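Local structure of NDP-N-acetyl-D-galactosaminuronic acid dehydrogenase (Methanosarcina mazei Go1, 3G79) at residues D103-A108 with R131-Y136; P377-C382 with A387-H392. The protein probably oxidises UDP-N-acetyl-mannosamine to its uronate with two molecules of NAD+, as a member of the UDP-glucose/GDP-mannose dehydrogenase family. All coordinates share one frame; numbering follows the deposited sequence.

Interaction 1: residues D103-A108 with R131-Y136; sequences DAVTLA and RNVGKY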
ATOM      1  N   ASP A 103     -18.747 -37.662   5.179  1.00 27.09           N
ATOM      2  CA  ASP A 103     -19.437 -36.368   5.337  1.00 25.98           C
ATOM      3  C   ASP A 103     -18.759 -35.247   4.584  1.00 25.13           C
ATOM      4  O   ASP A 103     -19.444 -34.340   4.086  1.00 24.17           O
ATOM      5  CB  ASP A 103     -19.517 -35.999   6.803  1.00 26.04           C
ATOM      6  CG  ASP A 103     -20.392 -36.951   7.571  1.00 30.98           C
ATOM      7  OD1 ASP A 103     -19.935 -37.488   8.605  1.00 27.07           O
ATOM      8  OD2 ASP A 103     -21.538 -37.168   7.115  1.00 26.73           O
ATOM      9  N   ALA A 104     -17.423 -35.263   4.541  1.00 24.55           N
ATOM     10  CA  ALA A 104     -16.727 -34.260   3.736  1.00 25.29           C
ATOM     11  C   ALA A 104     -15.446 -34.788   3.152  1.00 25.20           C
ATOM     12  O   ALA A 104     -14.789 -35.634   3.758  1.00 26.01           O
ATOM     13  CB  ALA A 104     -16.446 -32.978   4.548  1.00 25.43           C
ATOM     14  N   VAL A 105     -15.095 -34.284   1.976  1.00 23.89           N
ATOM     15  CA  VAL A 105     -13.841 -34.617   1.344  1.00 22.88           C
ATOM     16  C   VAL A 105     -13.164 -33.340   0.928  1.00 23.38           C
ATOM     17  O   VAL A 105     -13.786 -32.464   0.353  1.00 23.00           O
ATOM     18  CB  VAL A 105     -14.016 -35.456   0.090  1.00 21.98           C
ATOM     19  CG1 VAL A 105     -12.684 -35.912  -0.420  1.00 32.21           C
ATOM     20  CG2 VAL A 105     -14.858 -36.636   0.393  1.00 34.26           C
ATOM     21  N   THR A 106     -11.860 -33.312   1.164  1.00 24.56           N
ATOM     22  CA  THR A 106     -10.966 -32.214   0.844  1.00 25.93           C
ATOM     23  C   THR A 106      -9.939 -32.626  -0.260  1.00 27.21           C
ATOM     24  O   THR A 106      -9.380 -33.744  -0.224  1.00 27.98           O
ATOM     25  CB  THR A 106     -10.312 -31.789   2.161  1.00 24.91           C
ATOM     26  OG1 THR A 106     -10.788 -30.500   2.534  1.00 48.05           O
ATOM     27  CG2 THR A 106      -8.834 -31.821   2.088  1.00 46.95           C
ATOM     28  N   LEU A 107      -9.734 -31.741  -1.242  1.00 26.23           N
ATOM     29  CA  LEU A 107      -8.690 -31.898  -2.270  1.00 26.29           C
ATOM     30  C   LEU A 107      -7.551 -30.985  -2.004  1.00 26.57           C
ATOM     31  O   LEU A 107      -7.636 -29.780  -2.250  1.00 26.27           O
ATOM     32  CB  LEU A 107      -9.193 -31.574  -3.679  1.00 26.04           C
ATOM     33  CG  LEU A 107     -10.293 -32.567  -4.015  1.00 45.84           C
ATOM     34  CD1 LEU A 107     -11.610 -31.827  -4.093  1.00 25.45           C
ATOM     35  CD2 LEU A 107      -9.934 -33.257  -5.292  1.00 25.36           C
ATOM     36  N   ALA A 108      -6.473 -31.601  -1.545  1.00 27.98           N
ATOM     37  CA  ALA A 108      -5.269 -30.931  -1.103  1.00 28.89           C
ATOM     38  C   ALA A 108      -4.123 -31.421  -1.959  1.00 29.81           C
ATOM     39  O   ALA A 108      -3.110 -31.873  -1.472  1.00 29.65           O
ATOM     40  CB  ALA A 108      -5.023 -31.254   0.409  1.00 28.42           C
ATOM     41  N   ARG A 131     -12.300 -35.570 -10.305  1.00 30.79           N
ATOM     42  CA  ARG A 131     -12.931 -36.715 -10.957  1.00 29.59           C
ATOM     43  C   ARG A 131     -13.159 -37.844  -9.942  1.00 28.88           C
ATOM     44  O   ARG A 131     -14.289 -38.275  -9.718  1.00 28.32           O
ATOM     45  CB  ARG A 131     -12.102 -37.180 -12.155  1.00 30.86           C
ATOM     46  CG  ARG A 131     -12.146 -36.233 -13.412  1.00 49.89           C
ATOM     47  CD  ARG A 131     -12.068 -37.014 -14.764  1.00 34.59           C
ATOM     48  NE  ARG A 131     -11.606 -36.265 -15.944  1.00 49.92           N
ATOM     49  CZ  ARG A 131     -10.326 -36.186 -16.333  1.00 36.79           C
ATOM     50  NH1 ARG A 131      -9.989 -35.524 -17.444  1.00 50.88           N
ATOM     51  NH2 ARG A 131      -9.354 -36.767 -15.610  1.00 50.73           N
ATOM     52  N   ASN A 132     -12.117 -38.312  -9.269  1.00 28.82           N
ATOM     53  CA  ASN A 132     -12.356 -39.373  -8.295  1.00 29.31           C
ATOM     54  C   ASN A 132     -13.435 -39.025  -7.282  1.00 30.39           C
ATOM     55  O   ASN A 132     -14.345 -39.844  -7.018  1.00 30.83           O
ATOM     56  CB  ASN A 132     -11.089 -39.772  -7.589  1.00 29.22           C
ATOM     57  CG  ASN A 132     -10.341 -40.850  -8.324  1.00 47.26           C
ATOM     58  OD1 ASN A 132      -9.141 -40.960  -8.152  1.00 30.23           O
ATOM     59  ND2 ASN A 132     -11.042 -41.670  -9.137  1.00 29.61           N
ATOM     60  N   VAL A 133     -13.335 -37.816  -6.715  1.00 29.33           N
ATOM     61  CA  VAL A 133     -14.421 -37.279  -5.898  1.00 27.80           C
ATOM     62  C   VAL A 133     -15.799 -37.327  -6.601  1.00 27.15           C
ATOM     63  O   VAL A 133     -16.737 -37.954  -6.084  1.00 26.56           O
ATOM     64  CB  VAL A 133     -14.085 -35.877  -5.378  1.00 26.61           C
ATOM     65  CG1 VAL A 133     -15.293 -35.234  -4.663  1.00 22.82           C
ATOM     66  CG2 VAL A 133     -12.937 -35.999  -4.447  1.00 23.76           C
ATOM     67  N   GLY A 134     -15.917 -36.673  -7.764  1.00 26.59           N
ATOM     68  CA  GLY A 134     -17.174 -36.678  -8.490  1.00 27.05           C
ATOM     69  C   GLY A 134     -17.700 -38.102  -8.635  1.00 28.97           C
ATOM     70  O   GLY A 134     -18.880 -38.353  -8.426  1.00 29.80           O
ATOM     71  N   LYS A 135     -16.798 -39.027  -8.965  1.00 29.99           N
ATOM     72  CA  LYS A 135     -17.106 -40.409  -9.239  1.00 31.23           C
ATOM     73  C   LYS A 135     -17.835 -41.050  -8.101  1.00 31.95           C
ATOM     74  O   LYS A 135     -18.671 -41.923  -8.331  1.00 32.43           O
ATOM     75  CB  LYS A 135     -15.819 -41.184  -9.514  1.00 32.05           C
ATOM     76  CG  LYS A 135     -15.997 -42.637  -9.941  1.00 56.85           C
ATOM     77  CD  LYS A 135     -15.096 -42.994 -11.149  1.00 34.24           C
ATOM     78  CE  LYS A 135     -13.592 -42.830 -10.831  1.00 57.33           C
ATOM     79  NZ  LYS A 135     -12.817 -42.151 -11.931  1.00 36.27           N
ATOM     80  N   TYR A 136     -17.528 -40.637  -6.866  1.00 31.56           N
ATOM     81  CA  TYR A 136     -18.093 -41.348  -5.706  1.00 30.67           C
ATOM     82  C   TYR A 136     -18.992 -40.450  -4.831  1.00 28.78           C
ATOM     83  O   TYR A 136     -19.544 -40.876  -3.804  1.00 27.56           O
ATOM     84  CB  TYR A 136     -16.986 -42.060  -4.921  1.00 30.98           C
ATOM     85  CG  TYR A 136     -16.322 -43.185  -5.686  1.00 38.44           C
ATOM     86  CD1 TYR A 136     -17.004 -44.394  -5.931  1.00 32.05           C
ATOM     87  CD2 TYR A 136     -15.020 -43.055  -6.183  1.00 31.39           C
ATOM     88  CE1 TYR A 136     -16.411 -45.442  -6.649  1.00 38.94           C
ATOM     89  CE2 TYR A 136     -14.408 -44.114  -6.909  1.00 38.96           C
ATOM     90  CZ  TYR A 136     -15.116 -45.295  -7.131  1.00 32.09           C
ATOM     91  OH  TYR A 136     -14.552 -46.337  -7.822  1.00 39.45           O
TER

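Interaction 2: residues P377-C382 with A387-H392; sequences PYRDLC and ASVMVH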
ATOM      1  N   PRO A 377      16.768 -12.073 -16.666  1.00 29.15           N
ATOM      2  CA  PRO A 377      16.772 -11.064 -17.743  1.00 28.92           C
ATOM      3  C   PRO A 377      17.963 -10.110 -17.691  1.00 29.00           C
ATOM      4  O   PRO A 377      18.354  -9.611 -18.727  1.00 30.17           O
ATOM      5  CB  PRO A 377      15.445 -10.320 -17.568  1.00 28.21           C
ATOM      6  CG  PRO A 377      15.060 -10.545 -16.130  1.00 35.13           C
ATOM      7  CD  PRO A 377      15.588 -11.914 -15.782  1.00 29.16           C
ATOM      8  N   TYR A 378      18.548  -9.879 -16.518  1.00 28.81           N
ATOM      9  CA  TYR A 378      19.732  -9.025 -16.415  1.00 28.72           C
ATOM     10  C   TYR A 378      20.916  -9.699 -17.060  1.00 29.61           C
ATOM     11  O   TYR A 378      21.584  -9.108 -17.917  1.00 29.91           O
ATOM     12  CB  TYR A 378      20.068  -8.683 -14.975  1.00 28.32           C
ATOM     13  CG  TYR A 378      21.353  -7.864 -14.870  1.00 27.25           C
ATOM     14  CD1 TYR A 378      21.321  -6.465 -14.653  1.00 28.22           C
ATOM     15  CD2 TYR A 378      22.615  -8.488 -14.984  1.00 28.31           C
ATOM     16  CE1 TYR A 378      22.505  -5.735 -14.567  1.00 25.56           C
ATOM     17  CE2 TYR A 378      23.765  -7.773 -14.902  1.00 25.72           C
ATOM     18  CZ  TYR A 378      23.720  -6.383 -14.709  1.00 27.79           C
ATOM     19  OH  TYR A 378      24.927  -5.688 -14.621  1.00 25.13           O
ATOM     20  N   ARG A 379      21.182 -10.937 -16.650  1.00 30.65           N
ATOM     21  CA  ARG A 379      22.273 -11.701 -17.240  1.00 31.89           C
ATOM     22  C   ARG A 379      22.153 -11.717 -18.757  1.00 32.74           C
ATOM     23  O   ARG A 379      23.160 -11.606 -19.469  1.00 33.99           O
ATOM     24  CB  ARG A 379      22.317 -13.129 -16.684  1.00 32.32           C
ATOM     25  CG  ARG A 379      23.322 -14.018 -17.376  1.00 21.18           C
ATOM     26  CD  ARG A 379      23.303 -15.405 -16.826  1.00 32.64           C
ATOM     27  NE  ARG A 379      24.218 -16.244 -17.549  1.00 20.75           N
ATOM     28  CZ  ARG A 379      23.930 -17.026 -18.596  1.00 33.88           C
ATOM     29  NH1 ARG A 379      22.705 -17.107 -19.127  1.00 21.62           N
ATOM     30  NH2 ARG A 379      24.912 -17.735 -19.141  1.00 21.77           N
ATOM     31  N   ASP A 380      20.926 -11.802 -19.248  1.00 32.68           N
ATOM     32  CA  ASP A 380      20.689 -11.869 -20.680  1.00 33.97           C
ATOM     33  C   ASP A 380      21.033 -10.602 -21.437  1.00 33.87           C
ATOM     34  O   ASP A 380      21.596 -10.682 -22.544  1.00 34.17           O
ATOM     35  CB  ASP A 380      19.259 -12.351 -20.970  1.00 35.92           C
ATOM     36  CG  ASP A 380      19.145 -13.876 -20.906  1.00 53.71           C
ATOM     37  OD1 ASP A 380      20.187 -14.560 -21.016  1.00 36.44           O
ATOM     38  OD2 ASP A 380      18.023 -14.400 -20.751  1.00 37.57           O
ATOM     39  N   LEU A 381      20.712  -9.442 -20.844  1.00 33.52           N
ATOM     40  CA  LEU A 381      21.110  -8.135 -21.383  1.00 33.47           C
ATOM     41  C   LEU A 381      22.623  -7.987 -21.500  1.00 34.86           C
ATOM     42  O   LEU A 381      23.135  -7.496 -22.522  1.00 36.01           O
ATOM     43  CB  LEU A 381      20.528  -6.991 -20.548  1.00 33.33           C
ATOM     44  CG  LEU A 381      18.998  -6.810 -20.664  1.00 36.28           C
ATOM     45  CD1 LEU A 381      18.450  -5.938 -19.551  1.00 33.60           C
ATOM     46  CD2 LEU A 381      18.512  -6.329 -22.066  1.00 32.64           C
ATOM     47  N   CYS A 382      23.364  -8.434 -20.499  1.00 34.80           N
ATOM     48  CA  CYS A 382      24.800  -8.289 -20.593  1.00 35.93           C
ATOM     49  C   CYS A 382      25.417  -9.140 -21.700  1.00 37.54           C
ATOM     50  O   CYS A 382      26.291  -8.675 -22.423  1.00 37.73           O
ATOM     51  CB  CYS A 382      25.446  -8.652 -19.295  1.00 35.99           C
ATOM     52  SG  CYS A 382      24.807  -7.673 -17.991  1.00 40.13           S
ATOM     53  N   ALA A 387      29.362  -8.649 -23.410  1.00 34.23           N
ATOM     54  CA  ALA A 387      30.113  -8.800 -22.157  1.00 33.32           C
ATOM     55  C   ALA A 387      30.178 -10.255 -21.781  1.00 32.53           C
ATOM     56  O   ALA A 387      29.269 -11.009 -22.113  1.00 31.83           O
ATOM     57  CB  ALA A 387      29.439  -8.032 -21.051  1.00 32.62           C
ATOM     58  N   SER A 388      31.239 -10.661 -21.088  1.00 32.66           N
ATOM     59  CA  SER A 388      31.248 -12.010 -20.525  1.00 32.91           C
ATOM     60  C   SER A 388      30.769 -11.976 -19.069  1.00 32.85           C
ATOM     61  O   SER A 388      30.981 -10.994 -18.357  1.00 32.59           O
ATOM     62  CB  SER A 388      32.608 -12.705 -20.680  1.00 33.44           C
ATOM     63  OG  SER A 388      33.187 -13.047 -19.434  1.00 47.35           O
ATOM     64  N   VAL A 389      30.103 -13.050 -18.649  1.00 32.82           N
ATOM     65  CA  VAL A 389      29.443 -13.076 -17.370  1.00 33.01           C
ATOM     66  C   VAL A 389      29.767 -14.304 -16.491  1.00 33.09           C
ATOM     67  O   VAL A 389      29.718 -15.454 -16.950  1.00 32.41           O
ATOM     68  CB  VAL A 389      27.925 -12.956 -17.552  1.00 33.29           C
ATOM     69  CG1 VAL A 389      27.259 -12.980 -16.221  1.00 35.58           C
ATOM     70  CG2 VAL A 389      27.556 -11.666 -18.316  1.00 36.63           C
ATOM     71  N   MET A 390      30.088 -14.022 -15.224  1.00 32.99           N
ATOM     72  CA  MET A 390      30.210 -15.031 -14.175  1.00 32.57           C
ATOM     73  C   MET A 390      29.245 -14.737 -13.007  1.00 33.96           C
ATOM     74  O   MET A 390      29.224 -13.630 -12.456  1.00 35.23           O
ATOM     75  CB  MET A 390      31.662 -15.151 -13.702  1.00 31.77           C
ATOM     76  CG  MET A 390      32.534 -16.070 -14.608  1.00 38.62           C
ATOM     77  SD  MET A 390      34.280 -16.296 -14.165  1.00 30.06           S
ATOM     78  CE  MET A 390      34.124 -17.202 -12.640  1.00 38.48           C
ATOM     79  N   VAL A 391      28.450 -15.757 -12.670  1.00 33.23           N
ATOM     80  CA  VAL A 391      27.355 -15.750 -11.709  1.00 31.32           C
ATOM     81  C   VAL A 391      27.778 -16.443 -10.431  1.00 32.16           C
ATOM     82  O   VAL A 391      28.293 -17.600 -10.458  1.00 32.81           O
ATOM     83  CB  VAL A 391      26.170 -16.589 -12.242  1.00 30.33           C
ATOM     84  CG1 VAL A 391      25.116 -16.693 -11.193  1.00 19.16           C
ATOM     85  CG2 VAL A 391      25.568 -16.001 -13.530  1.00 18.41           C
ATOM     86  N   HIS A 392      27.540 -15.768  -9.314  1.00 32.39           N
ATOM     87  CA  HIS A 392      27.825 -16.315  -8.006  1.00 34.06           C
ATOM     88  C   HIS A 392      26.575 -16.391  -7.169  1.00 36.60           C
ATOM     89  O   HIS A 392      25.680 -15.533  -7.270  1.00 37.22           O
ATOM     90  CB  HIS A 392      28.844 -15.451  -7.278  1.00 34.43           C
ATOM     91  CG  HIS A 392      29.152 -15.908  -5.877  1.00 34.67           C
ATOM     92  ND1 HIS A 392      28.397 -15.530  -4.786  1.00 34.58           N
ATOM     93  CD2 HIS A 392      30.159 -16.675  -5.389  1.00 33.96           C
ATOM     94  CE1 HIS A 392      28.917 -16.057  -3.687  1.00 34.60           C
ATOM     95  NE2 HIS A 392      29.984 -16.759  -4.026  1.00 34.25           N
TER

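Interaction 1: residues D103-A108 with R131-Y136
A small, buried, wholly apolar contact joins V105 and L107 of strand 104-107 to V133 of helix 124-136, in the NAD-binding domain. Everything rests on one methyl group of the helix: V133 CG2 lies 4.0 Å from CG1 of V105, and the same V133 CG2 is 4.2 Å from CD2 of L107. The two valines pass alongside each other, their side chains running in opposite directions, whereas the leucine meets V133 at a slant. In V133 the touching branch is the one beside the backbone N, because CG1 takes the position anti to that nitrogen (chi1 173°). V105 has nearly the same torsion, yet offers its other methyl, CG1. Strand and helix belong to a beta-alpha-beta unit, 104-107, 124-136 and 142-145, of a Rossmann-type fold, and the alternation of the strand decides which residues take part. V105 and L107 point toward the helix, while T106 between them points away and packs on V23 and V144 of the neighbouring strands. Beta-branched valine suits an extended strand, and its compact methyls let helix and sheet come close, the CA atoms of V105 and V133 being 7.7 Å apart. L107, one methylene longer, reaches V133 from farther along the strand. The apolar layer extends through L24, which touches both V105 and V133, and through V143, which touches both V133 and L107. The L107 side chain comes close to the glycine-rich turn after strand 20-24, though it makes no contact with it; that turn is probably the dinucleotide-binding loop.

Interaction 2: residues P377-C382 with A387-H392
R379 lays the aliphatic part of its side chain over two valines of strand 388-392, with CG 4.2 Å from V389 CG1 and CD 4.0 Å from V391 CG2. With CG anti to the backbone N (chi1 173°) and the chain extended as far as NE, the arginine crosses the V391 side chain at about a right angle. The same V391 methyl approaches the guanidinium obliquely. Arginine suits this partly exposed border: its methylenes cover apolar strand residues, while the long chain sets the charged group beyond them; W361 touches both R379 and V391. One turn on, C382 fills the narrower end of the wedge. Its CB sits 3.8 Å from V389 CG2 and 4.4 Å from A387 CB, so V389 is held by one methyl under the arginine and by the other against the cysteine. The segments form the second half of the beta-alpha-beta unit of strand 355-359, helix 375-385 and strand 388-392, in the UDP-binding domain. The axes of segments 377-382 and 388-392 run nearly antiparallel, at 154°, and approach to 8.8 Å. Where the chain turns from one into the other, the backbones also bond: A387 N donates to C382 O over 3.2 Å. Small residues fit here, since the C382 and A387 backbones are close; A387 brings just a methyl, 3.5 Å from C382 O at CB. V389 and V391 of the strand, and A387 just before it, point toward the helix, whereas M390 points away and packs on E410 and V411 of helix 408-412.

In the fold
Interactions 1 and 2 are separate pieces of one chain, with centres 48 Å apart on opposite sides of its centre, in the NAD-binding and UDP-binding domains respectively. Each joins a helix to a strand of a beta-alpha-beta unit, but at different steps: interaction 1 pairs the helix with the strand before it, interaction 2 with the strand that follows. The first lies deep among hydrophobic residues and is purely apolar. The second, though largely buried, reaches a partly exposed border, where the methylenes of an arginine pack on valines, and, with four residues between its segments, it also includes a main-chain bond at the turn from helix to strand; interaction 1, with 22 residues between, is side-chain contact alone.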